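Local coordinates for protein N-acetyl-beta-D glucosaminidase (Rhizomucor miehei CAU432, PDB 4ZM6) that probably releases N-acetylglucosamine as a family 3 glycoside hydrolase and, through a GCN5-related region that binds acetyl-CoA, probably also acetylates glucosamine, at residues A[42-46]-A[47-51]; A[116-119]-A[120-124]; A[348-351]-A[352-356]; A[268-272]-A[273-277]. All coordinates share one frame; numbering follows the deposited sequence. Where two conformers were deposited one is given.

Overall arrangement
Along the chain the order is contact 1, contact 2, contact 4, contact 3. Contacts 1, 2 and 4 belong to the family 3 N-terminal region, of the TIM-barrel clan: contact 1 leaves strand 41-44 of its parallel sheet, contact 2 lies within helix 108-125, and contact 4 follows strand 264-267. Contacts 2 and 3 have centres 10 Å apart and touch, through Lys120 and Thr124 against Thr354 and Met355. Contact 1 stands 16 to 20 Å from each of the others, centre to centre, and contact 4 is 36 Å from contact 3. Away from the acetyl-CoA site, contacts 2 and 3 thus join helix 108-125 to the connection between helices 343-348 and 357-368, while contacts 1 and 4 are separate connections following strands.

Contact 1 (A[42-46]-A[47-51]); sequences IILFS and RNIAT
Phe45 and Asn48 close a tight turn in which the carbonyl oxygen of Phe45 receives two backbone N-H groups, one three and one four residues ahead. This is a beta-alpha connection of the TIM-barrel-like glycoside hydrolase domain, leading from strand 41-44, which is paired with its neighbours through Cys19 and Ala78, to helix 52-68. The two donors use the oxygen differently: Ile49 N lies in the carbonyl plane at 3.1 Å from Phe45 O, whereas Asn48 N, 2.8 Å from Phe45 O, comes from 50° above that plane. The Asn48 side chain folds back over the same turn. Its CG stands beside its own backbone N (chi1 -46°), which brings OD1 within 3.3 Å of Phe45 N for a hydrogen bond, approached from above the amide carbonyl plane. Its ND2 binds the carbonyl oxygens of Gly23 and Phe21, so both ends of the amide are held and its rotation is fixed. Phe45 and Arg47 run alongside each other in the same direction, Arg47 CD 3.5 Å from Phe45 CB and the ring and guanidinium planes 79° apart; because Arg47 was deposited in two conformers, the position of its tip is provisional. The Phe45 ring also meets His300. Leu44 CD2 approaches Asn48 OD1 obliquely, at 3.8 Å, and Leu44 CB rests 4.0 Å from Ile49 CD1.

Contact 2 (A[116-119]-A[120-124]); sequences MAIS and KELLT
Ile118 and Leu122, one helical turn apart in helix 108-125, meet through methyl groups, with Ile118 CG2 3.6 Å from Leu122 CD1. The backbone beneath them follows the regular i to i+4 pattern. Leu122 N reaches Ile118 O at 2.8 Å in an almost straight bond (N-H...O 174°), the donor nearly along the C=O axis; Leu123 N binds Ser119 O at the same 2.8 Å but less straight (149°), tilted from the carbonyl plane. Lys120 N is taken up by Met116 O at 3.1 Å, while the bond from Glu121 N to Ala117 O is weak at 3.3 Å. The Ser119 hydroxyl sits between its backbone N and carbonyl carbon (chi1 39°) and turns back along the helix: its one proton can serve Ala115 O or Met116 O, a choice left open. Thr124 OG1 donates to Glu121 O at 2.8 Å. Lys120 NZ bonds to the Thr354 carbonyl, and Glu121 OE2 to Thr94 OG1 and His360 ND1. The buried Ser119 hydroxyl and Glu121 carboxylate are thus matched by hydrogen bonds; the bonds of Lys120 NZ and Glu121 OE2 tie this helix to the loop before helix 357-368 and to His360 in that helix.

Contact 3 (A[348-351]-A[352-356]); sequences QQAD and LKTMG
Lys353 crosses the oxygen end of the Asp351 carboxylate obliquely: its methylene CD stands off to one side of the carboxylate plane, 3.5 Å from Asp351 OD2, and NZ lies close to the plane, 3.5 Å from Asp351 OD1, a salt bridge whose hydrogen bond is weak. A bend at chi2 (105°) of Lys353 is what folds its chain back to the acid. The same OD1 also takes a weak, strongly bent bond from Leu352 N. The other flat group, the Gln349 amide, points NE2 at Ala350 O with the acceptor close to the amide plane, yet from the side of that carbonyl NE2 stands almost straight above its plane. All this belongs to a connection between two helices: Gln349, with positive phi, is the first residue to leave the helical path after helix 343-348, and Gly356 occupies the N-cap position of helix 357-368. Midway, the chain turns at Asp351, whose carbonyl oxygen is gripped twice by Thr354. The hydroxyl OG1 of Thr354 donates in the carbonyl plane at 2.6 Å from Asp351 O, and Thr354 N adds a second bond of 3.1 Å to Asp351 O from above that plane. On the side toward helix 52-68, Leu352 packs against Pro52 and Gln56; Met355 touches Leu125 of helix 108-125.

Contact 4 (A[268-272]-A[273-277]); sequences DCLEM and DAVKE
Met272 O receives two backbone donors from the short helix 273-276: Lys276 N at 2.8 Å, lying in the carbonyl plane, and Val275 N at 3.2 Å, coming from 49° above it. Around this pair, the Lys276 side chain leaves with CG anti to the backbone N (chi1 -178°), which sends its methylenes past the carbonyl of Glu271; Lys276 CE lies 3.7 Å from Glu271 O. A bend at chi3 then brings Lys276 NZ to 3.7 Å from Asp273 OD1, a long salt bridge. Leu270 CB and Val275 CG1 are 4.1 Å apart, but that methyl is modelled too close to Leu270 O, so its exact place is doubtful. One shell further out, a type I beta turn from Cys269 to Met272, closed by a weak Met272 N to Cys269 O bond, follows strand 264-267 in the family 3 N-terminal domain, of the TIM-barrel clan. It is fixed by Cys269 O, which accepts from His232 NE2, by the Leu270-Met297 backbone bond to strand 296-298, and by Glu271 OE1, bound to Thr301 OG1. Two N-H groups of the first helical turn converge on the carbonyl of the N-cap residue, so Met272 joins turn to helix, the lysine-aspartate pair probably adding only modest electrostatic attraction.

Contact 1 (A[42-46]-A[47-51])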
loop_
_atom_site.group_PDB
_atom_site.type_symbol
_atom_site.label_atom_id
_atom_site.label_comp_id
_atom_site.label_asym_id
_atom_site.label_seq_id
_atom_site.Cartn_x
_atom_site.Cartn_y
_atom_site.Cartn_z
ATOM N N ILE A 42 -33.252 12.524 15.231
ATOM C CA ILE A 42 -33.397 13.977 15.173
ATOM C C ILE A 42 -32.061 14.573 14.754
ATOM O O ILE A 42 -31.013 13.972 14.992
ATOM C CB ILE A 42 -33.782 14.560 16.554
ATOM C CG1 ILE A 42 -35.053 13.891 17.100
ATOM C CG2 ILE A 42 -33.956 16.075 16.489
ATOM C CD1 ILE A 42 -36.293 14.105 16.255
ATOM N N ILE A 43 -32.103 15.751 14.133
ATOM C CA ILE A 43 -30.893 16.525 13.832
ATOM C C ILE A 43 -31.048 17.950 14.365
ATOM O O ILE A 43 -32.131 18.530 14.300
ATOM C CB ILE A 43 -30.555 16.531 12.317
ATOM C CG1 ILE A 43 -29.368 17.468 12.031
ATOM C CG2 ILE A 43 -31.766 16.921 11.479
ATOM C CD1 ILE A 43 -28.743 17.289 10.662
ATOM N N LEU A 44 -29.957 18.500 14.891
ATOM C CA LEU A 44 -29.964 19.818 15.518
ATOM C C LEU A 44 -28.955 20.766 14.867
ATOM O O LEU A 44 -27.956 20.331 14.285
ATOM C CB LEU A 44 -29.643 19.687 17.007
ATOM C CG LEU A 44 -30.484 18.701 17.826
ATOM C CD1 LEU A 44 -30.002 18.688 19.269
ATOM C CD2 LEU A 44 -31.961 19.052 17.762
ATOM N N PHE A 45 -29.229 22.064 14.973
ATOM C CA PHE A 45 -28.345 23.107 14.449
ATOM C C PHE A 45 -28.170 24.189 15.513
ATOM O O PHE A 45 -28.770 24.098 16.582
ATOM C CB PHE A 45 -28.943 23.711 13.181
ATOM C CG PHE A 45 -29.069 22.739 12.041
ATOM C CD1 PHE A 45 -30.131 21.840 11.988
ATOM C CD2 PHE A 45 -28.135 22.733 11.011
ATOM C CE1 PHE A 45 -30.249 20.945 10.938
ATOM C CE2 PHE A 45 -28.250 21.843 9.956
ATOM C CZ PHE A 45 -29.307 20.949 9.920
ATOM N N SER A 46 -27.369 25.216 15.223
ATOM C CA SER A 46 -27.169 26.331 16.166
ATOM C C SER A 46 -28.484 27.004 16.592
ATOM O O SER A 46 -28.585 27.512 17.710
ATOM C CB SER A 46 -26.218 27.375 15.585
ATOM O OG SER A 46 -25.075 26.758 15.026
ATOM N N ARG A 47 -29.475 27.008 15.698
ATOM C CA ARG A 47 -30.833 27.450 16.022
ATOM C C ARG A 47 -31.332 26.792 17.310
ATOM O O ARG A 47 -31.912 27.455 18.172
ATOM C CB ARG A 47 -31.792 27.085 14.883
ATOM C CG ARG A 47 -31.152 27.081 13.505
ATOM C CD ARG A 47 -31.608 25.877 12.698
ATOM N NE ARG A 47 -32.873 26.093 12.010
ATOM C CZ ARG A 47 -33.648 25.112 11.565
ATOM N NH1 ARG A 47 -33.291 23.847 11.748
ATOM N NH2 ARG A 47 -34.783 25.395 10.944
ATOM N N ASN A 48 -31.088 25.488 17.431
ATOM C CA ASN A 48 -31.562 24.701 18.574
ATOM C C ASN A 48 -30.620 24.708 19.783
ATOM O O ASN A 48 -31.062 24.507 20.915
ATOM C CB ASN A 48 -31.844 23.259 18.131
ATOM C CG ASN A 48 -32.636 23.185 16.831
ATOM O OD1 ASN A 48 -32.344 22.365 15.961
ATOM N ND2 ASN A 48 -33.632 24.055 16.689
ATOM N N ILE A 49 -29.328 24.934 19.547
ATOM C CA ILE A 49 -28.350 24.992 20.637
ATOM C C ILE A 49 -28.457 26.348 21.333
ATOM O O ILE A 49 -27.832 27.327 20.914
ATOM C CB ILE A 49 -26.899 24.701 20.152
ATOM C CG1 ILE A 49 -26.666 23.189 20.031
ATOM C CG2 ILE A 49 -25.848 25.243 21.122
ATOM C CD1 ILE A 49 -27.583 22.465 19.068
ATOM N N ALA A 50 -29.272 26.396 22.388
ATOM C CA ALA A 50 -29.368 27.584 23.223
ATOM C C ALA A 50 -28.096 27.683 24.043
ATOM O O ALA A 50 -27.269 28.569 23.818
ATOM C CB ALA A 50 -30.589 27.524 24.131
ATOM N N THR A 51 -27.938 26.742 24.971
ATOM C CA THR A 51 -26.810 26.728 25.900
ATOM C C THR A 51 -26.935 25.461 26.771
ATOM O O THR A 51 -28.044 24.933 26.929
ATOM C CB THR A 51 -26.744 28.043 26.732
ATOM O OG1 THR A 51 -25.395 28.529 26.764
ATOM C CG2 THR A 51 -27.300 27.878 28.162
#

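Contact 2 (A[116-119]-A[120-124])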
loop_
_atom_site.group_PDB
_atom_site.type_symbol
_atom_site.label_atom_id
_atom_site.label_comp_id
_atom_site.label_asym_id
_atom_site.label_seq_id
_atom_site.Cartn_x
_atom_site.Cartn_y
_atom_site.Cartn_z
ATOM N N MET A 116 -12.389 12.639 20.679
ATOM C CA MET A 116 -12.734 12.078 21.982
ATOM C C MET A 116 -13.293 13.169 22.883
ATOM O O MET A 116 -14.353 12.999 23.483
ATOM C CB MET A 116 -11.508 11.455 22.650
ATOM C CG MET A 116 -10.975 10.216 21.953
ATOM S SD MET A 116 -9.452 9.625 22.712
ATOM C CE MET A 116 -10.142 8.685 24.071
ATOM N N ALA A 117 -12.568 14.283 22.964
ATOM C CA ALA A 117 -12.980 15.446 23.752
ATOM C C ALA A 117 -14.356 15.976 23.340
ATOM O O ALA A 117 -15.163 16.354 24.193
ATOM C CB ALA A 117 -11.945 16.548 23.627
ATOM N N ILE A 118 -14.617 15.999 22.035
ATOM C CA ILE A 118 -15.888 16.487 21.510
ATOM C C ILE A 118 -17.014 15.511 21.810
ATOM O O ILE A 118 -18.099 15.928 22.203
ATOM C CB ILE A 118 -15.800 16.767 19.989
ATOM C CG1 ILE A 118 -15.027 18.066 19.743
ATOM C CG2 ILE A 118 -17.179 16.836 19.338
ATOM C CD1 ILE A 118 -15.677 19.316 20.310
ATOM N N SER A 119 -16.765 14.221 21.623
ATOM C CA SER A 119 -17.807 13.216 21.857
ATOM C C SER A 119 -18.252 13.213 23.322
ATOM O O SER A 119 -19.434 13.054 23.615
ATOM C CB SER A 119 -17.345 11.819 21.411
ATOM O OG SER A 119 -15.985 11.603 21.725
ATOM N N LYS A 120 -17.296 13.405 24.226
ATOM C CA LYS A 120 -17.581 13.530 25.657
ATOM C C LYS A 120 -18.571 14.670 25.893
ATOM O O LYS A 120 -19.603 14.479 26.533
ATOM C CB LYS A 120 -16.281 13.790 26.430
ATOM C CG LYS A 120 -16.340 13.525 27.928
ATOM C CD LYS A 120 -15.014 13.916 28.579
ATOM C CE LYS A 120 -14.698 13.110 29.833
ATOM N NZ LYS A 120 -15.491 13.541 31.019
ATOM N N GLU A 121 -18.255 15.846 25.348
ATOM C CA GLU A 121 -19.122 17.018 25.465
ATOM C C GLU A 121 -20.500 16.762 24.857
ATOM O O GLU A 121 -21.515 17.001 25.501
ATOM C CB GLU A 121 -18.474 18.249 24.819
ATOM C CG GLU A 121 -17.301 18.809 25.615
ATOM C CD GLU A 121 -16.822 20.171 25.128
ATOM O OE1 GLU A 121 -17.470 20.765 24.238
ATOM O OE2 GLU A 121 -15.785 20.650 25.642
ATOM N N LEU A 122 -20.533 16.264 23.629
ATOM C CA LEU A 122 -21.797 15.971 22.958
ATOM C C LEU A 122 -22.651 14.952 23.716
ATOM O O LEU A 122 -23.869 15.099 23.791
ATOM C CB LEU A 122 -21.545 15.470 21.530
ATOM C CG LEU A 122 -21.062 16.502 20.506
ATOM C CD1 LEU A 122 -20.612 15.808 19.233
ATOM C CD2 LEU A 122 -22.150 17.513 20.191
ATOM N N LEU A 123 -22.017 13.929 24.280
ATOM C CA LEU A 123 -22.753 12.854 24.953
ATOM C C LEU A 123 -23.415 13.309 26.252
ATOM O O LEU A 123 -24.523 12.869 26.563
ATOM C CB LEU A 123 -21.843 11.650 25.222
ATOM C CG LEU A 123 -22.520 10.371 25.740
ATOM C CD1 LEU A 123 -23.677 9.942 24.849
ATOM C CD2 LEU A 123 -21.509 9.241 25.864
ATOM N N THR A 124 -22.747 14.179 27.007
ATOM C CA THR A 124 -23.323 14.704 28.243
ATOM C C THR A 124 -24.540 15.587 27.942
ATOM O O THR A 124 -25.514 15.584 28.697
ATOM C CB THR A 124 -22.300 15.505 29.071
ATOM O OG1 THR A 124 -21.834 16.619 28.307
ATOM C CG2 THR A 124 -21.118 14.633 29.479
#

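Contact 3 (A[348-351]-A[352-356])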
loop_
_atom_site.group_PDB
_atom_site.type_symbol
_atom_site.label_atom_id
_atom_site.label_comp_id
_atom_site.label_asym_id
_atom_site.label_seq_id
_atom_site.Cartn_x
_atom_site.Cartn_y
_atom_site.Cartn_z
ATOM N N GLN A 348 -31.383 9.137 32.116
ATOM C CA GLN A 348 -30.743 9.553 33.371
ATOM C C GLN A 348 -30.091 10.932 33.298
ATOM O O GLN A 348 -30.165 11.696 34.261
ATOM C CB GLN A 348 -29.699 8.523 33.823
ATOM C CG GLN A 348 -30.285 7.337 34.578
ATOM C CD GLN A 348 -29.261 6.254 34.876
ATOM O OE1 GLN A 348 -28.099 6.348 34.479
ATOM N NE2 GLN A 348 -29.693 5.215 35.581
ATOM N N GLN A 349 -29.462 11.245 32.164
ATOM C CA GLN A 349 -28.714 12.496 31.991
ATOM C C GLN A 349 -27.499 12.536 32.934
ATOM O O GLN A 349 -27.524 11.965 34.027
ATOM C CB GLN A 349 -29.644 13.726 32.134
ATOM C CG GLN A 349 -29.031 14.995 32.726
ATOM C CD GLN A 349 -29.174 15.079 34.241
ATOM O OE1 GLN A 349 -30.287 15.112 34.767
ATOM N NE2 GLN A 349 -28.045 15.127 34.947
ATOM N N ALA A 350 -26.428 13.186 32.489
ATOM C CA ALA A 350 -25.209 13.306 33.281
ATOM C C ALA A 350 -25.053 14.729 33.798
ATOM O O ALA A 350 -25.638 15.668 33.252
ATOM C CB ALA A 350 -24.002 12.905 32.449
ATOM N N ASP A 351 -24.258 14.882 34.853
ATOM C CA ASP A 351 -24.036 16.189 35.456
ATOM C C ASP A 351 -23.302 17.102 34.475
ATOM O O ASP A 351 -22.485 16.643 33.680
ATOM C CB ASP A 351 -23.239 16.047 36.756
ATOM C CG ASP A 351 -23.330 17.280 37.645
ATOM O OD1 ASP A 351 -23.927 18.300 37.232
ATOM O OD2 ASP A 351 -22.795 17.225 38.773
ATOM N N LEU A 352 -23.598 18.394 34.544
ATOM C CA LEU A 352 -23.027 19.373 33.620
ATOM C C LEU A 352 -21.498 19.497 33.731
ATOM O O LEU A 352 -20.837 19.881 32.765
ATOM C CB LEU A 352 -23.673 20.744 33.850
ATOM C CG LEU A 352 -23.612 21.736 32.686
ATOM C CD1 LEU A 352 -24.511 21.274 31.546
ATOM C CD2 LEU A 352 -24.004 23.133 33.156
ATOM N N LYS A 353 -20.944 19.168 34.898
ATOM C CA LYS A 353 -19.501 19.270 35.135
ATOM C C LYS A 353 -18.710 18.090 34.568
ATOM O O LYS A 353 -17.479 18.124 34.566
ATOM C CB LYS A 353 -19.202 19.402 36.632
ATOM C CG LYS A 353 -19.843 20.613 37.300
ATOM C CD LYS A 353 -21.042 20.226 38.158
ATOM C CE LYS A 353 -21.905 21.429 38.504
ATOM N NZ LYS A 353 -23.118 21.028 39.267
ATOM N N THR A 354 -19.406 17.053 34.097
ATOM C CA THR A 354 -18.752 15.892 33.477
ATOM C C THR A 354 -18.347 16.129 32.010
ATOM O O THR A 354 -17.777 15.241 31.373
ATOM C CB THR A 354 -19.624 14.618 33.574
ATOM O OG1 THR A 354 -20.843 14.797 32.843
ATOM C CG2 THR A 354 -19.942 14.292 35.029
ATOM N N MET A 355 -18.657 17.307 31.472
ATOM C CA MET A 355 -17.989 17.797 30.269
ATOM C C MET A 355 -16.570 18.131 30.682
ATOM O O MET A 355 -16.356 18.735 31.736
ATOM C CB MET A 355 -18.652 19.071 29.746
ATOM C CG MET A 355 -20.071 18.882 29.246
ATOM S SD MET A 355 -20.712 20.334 28.392
ATOM C CE MET A 355 -20.351 21.625 29.582
ATOM N N GLY A 356 -15.596 17.763 29.863
ATOM C CA GLY A 356 -14.201 18.031 30.204
ATOM C C GLY A 356 -13.801 19.481 29.996
ATOM O O GLY A 356 -12.689 19.749 29.553
#

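Contact 4 (A[268-272]-A[273-277])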
loop_
_atom_site.group_PDB
_atom_site.type_symbol
_atom_site.label_atom_id
_atom_site.label_comp_id
_atom_site.label_asym_id
_atom_site.label_seq_id
_atom_site.Cartn_x
_atom_site.Cartn_y
_atom_site.Cartn_z
ATOM N N ASP A 268 -27.188 13.150 2.587
ATOM C CA ASP A 268 -27.006 14.523 3.035
ATOM C C ASP A 268 -28.395 15.179 3.015
ATOM O O ASP A 268 -29.351 14.599 2.479
ATOM C CB ASP A 268 -26.016 15.255 2.115
ATOM C CG ASP A 268 -25.469 16.544 2.722
ATOM O OD1 ASP A 268 -25.933 16.956 3.804
ATOM O OD2 ASP A 268 -24.567 17.154 2.111
ATOM N N CYS A 269 -28.509 16.367 3.609
ATOM C CA CYS A 269 -29.785 17.096 3.687
ATOM C C CYS A 269 -30.527 17.122 2.346
ATOM O O CYS A 269 -30.029 17.682 1.362
ATOM C CB CYS A 269 -29.550 18.538 4.173
ATOM S SG CYS A 269 -31.027 19.399 4.776
ATOM N N LEU A 270 -31.719 16.528 2.319
ATOM C CA LEU A 270 -32.540 16.485 1.107
ATOM C C LEU A 270 -33.214 17.825 0.757
ATOM O O LEU A 270 -33.967 17.899 -0.211
ATOM C CB LEU A 270 -33.614 15.395 1.224
ATOM C CG LEU A 270 -33.127 13.946 1.251
ATOM C CD1 LEU A 270 -34.275 13.007 1.582
ATOM C CD2 LEU A 270 -32.495 13.561 -0.076
ATOM N N GLU A 271 -32.956 18.873 1.536
ATOM C CA GLU A 271 -33.533 20.193 1.278
ATOM C C GLU A 271 -32.557 21.161 0.610
ATOM O O GLU A 271 -32.911 22.308 0.341
ATOM C CB GLU A 271 -34.066 20.800 2.578
ATOM C CG GLU A 271 -35.230 20.022 3.180
ATOM C CD GLU A 271 -35.932 20.766 4.303
ATOM O OE1 GLU A 271 -35.680 21.979 4.482
ATOM O OE2 GLU A 271 -36.743 20.132 5.013
ATOM N N MET A 272 -31.336 20.706 0.338
ATOM C CA MET A 272 -30.380 21.505 -0.426
ATOM C C MET A 272 -30.872 21.585 -1.866
ATOM O O MET A 272 -31.625 20.715 -2.326
ATOM C CB MET A 272 -28.983 20.884 -0.374
ATOM C CG MET A 272 -28.381 20.825 1.023
ATOM S SD MET A 272 -27.142 19.529 1.209
ATOM C CE MET A 272 -25.671 20.358 0.621
ATOM N N ASP A 273 -30.454 22.628 -2.575
ATOM C CA ASP A 273 -30.952 22.874 -3.931
ATOM C C ASP A 273 -30.537 21.788 -4.927
ATOM O O ASP A 273 -31.233 21.554 -5.916
ATOM C CB ASP A 273 -30.510 24.254 -4.440
ATOM C CG ASP A 273 -31.190 25.405 -3.700
ATOM O OD1 ASP A 273 -32.357 25.251 -3.270
ATOM O OD2 ASP A 273 -30.556 26.472 -3.560
ATOM N N ALA A 274 -29.418 21.121 -4.657
ATOM C CA ALA A 274 -28.939 20.031 -5.508
ATOM C C ALA A 274 -29.942 18.880 -5.655
ATOM O O ALA A 274 -29.920 18.175 -6.661
ATOM C CB ALA A 274 -27.609 19.507 -4.983
ATOM N N VAL A 275 -30.799 18.678 -4.657
ATOM C CA VAL A 275 -31.862 17.676 -4.756
ATOM C C VAL A 275 -33.272 18.271 -4.692
ATOM O O VAL A 275 -34.219 17.630 -5.143
ATOM C CB VAL A 275 -31.726 16.590 -3.669
ATOM C CG1 VAL A 275 -32.416 17.017 -2.387
ATOM C CG2 VAL A 275 -32.303 15.265 -4.149
ATOM N N LYS A 276 -33.420 19.465 -4.116
ATOM C CA LYS A 276 -34.730 20.126 -4.052
ATOM C C LYS A 276 -35.111 20.749 -5.398
ATOM O O LYS A 276 -36.294 20.812 -5.741
ATOM C CB LYS A 276 -34.746 21.199 -2.954
ATOM C CG LYS A 276 -36.088 21.914 -2.788
ATOM C CD LYS A 276 -36.068 22.942 -1.665
ATOM C CE LYS A 276 -35.148 24.113 -1.990
ATOM N NZ LYS A 276 -35.271 25.219 -1.003
ATOM N N GLU A 277 -34.109 21.212 -6.148
ATOM C CA GLU A 277 -34.334 21.835 -7.456
ATOM C C GLU A 277 -34.129 20.864 -8.631
ATOM O O GLU A 277 -34.176 21.285 -9.787
ATOM C CB GLU A 277 -33.431 23.063 -7.632
ATOM C CG GLU A 277 -33.401 24.028 -6.449
ATOM C CD GLU A 277 -34.762 24.615 -6.106
ATOM O OE1 GLU A 277 -34.996 25.808 -6.398
ATOM O OE2 GLU A 277 -35.602 23.888 -5.538
#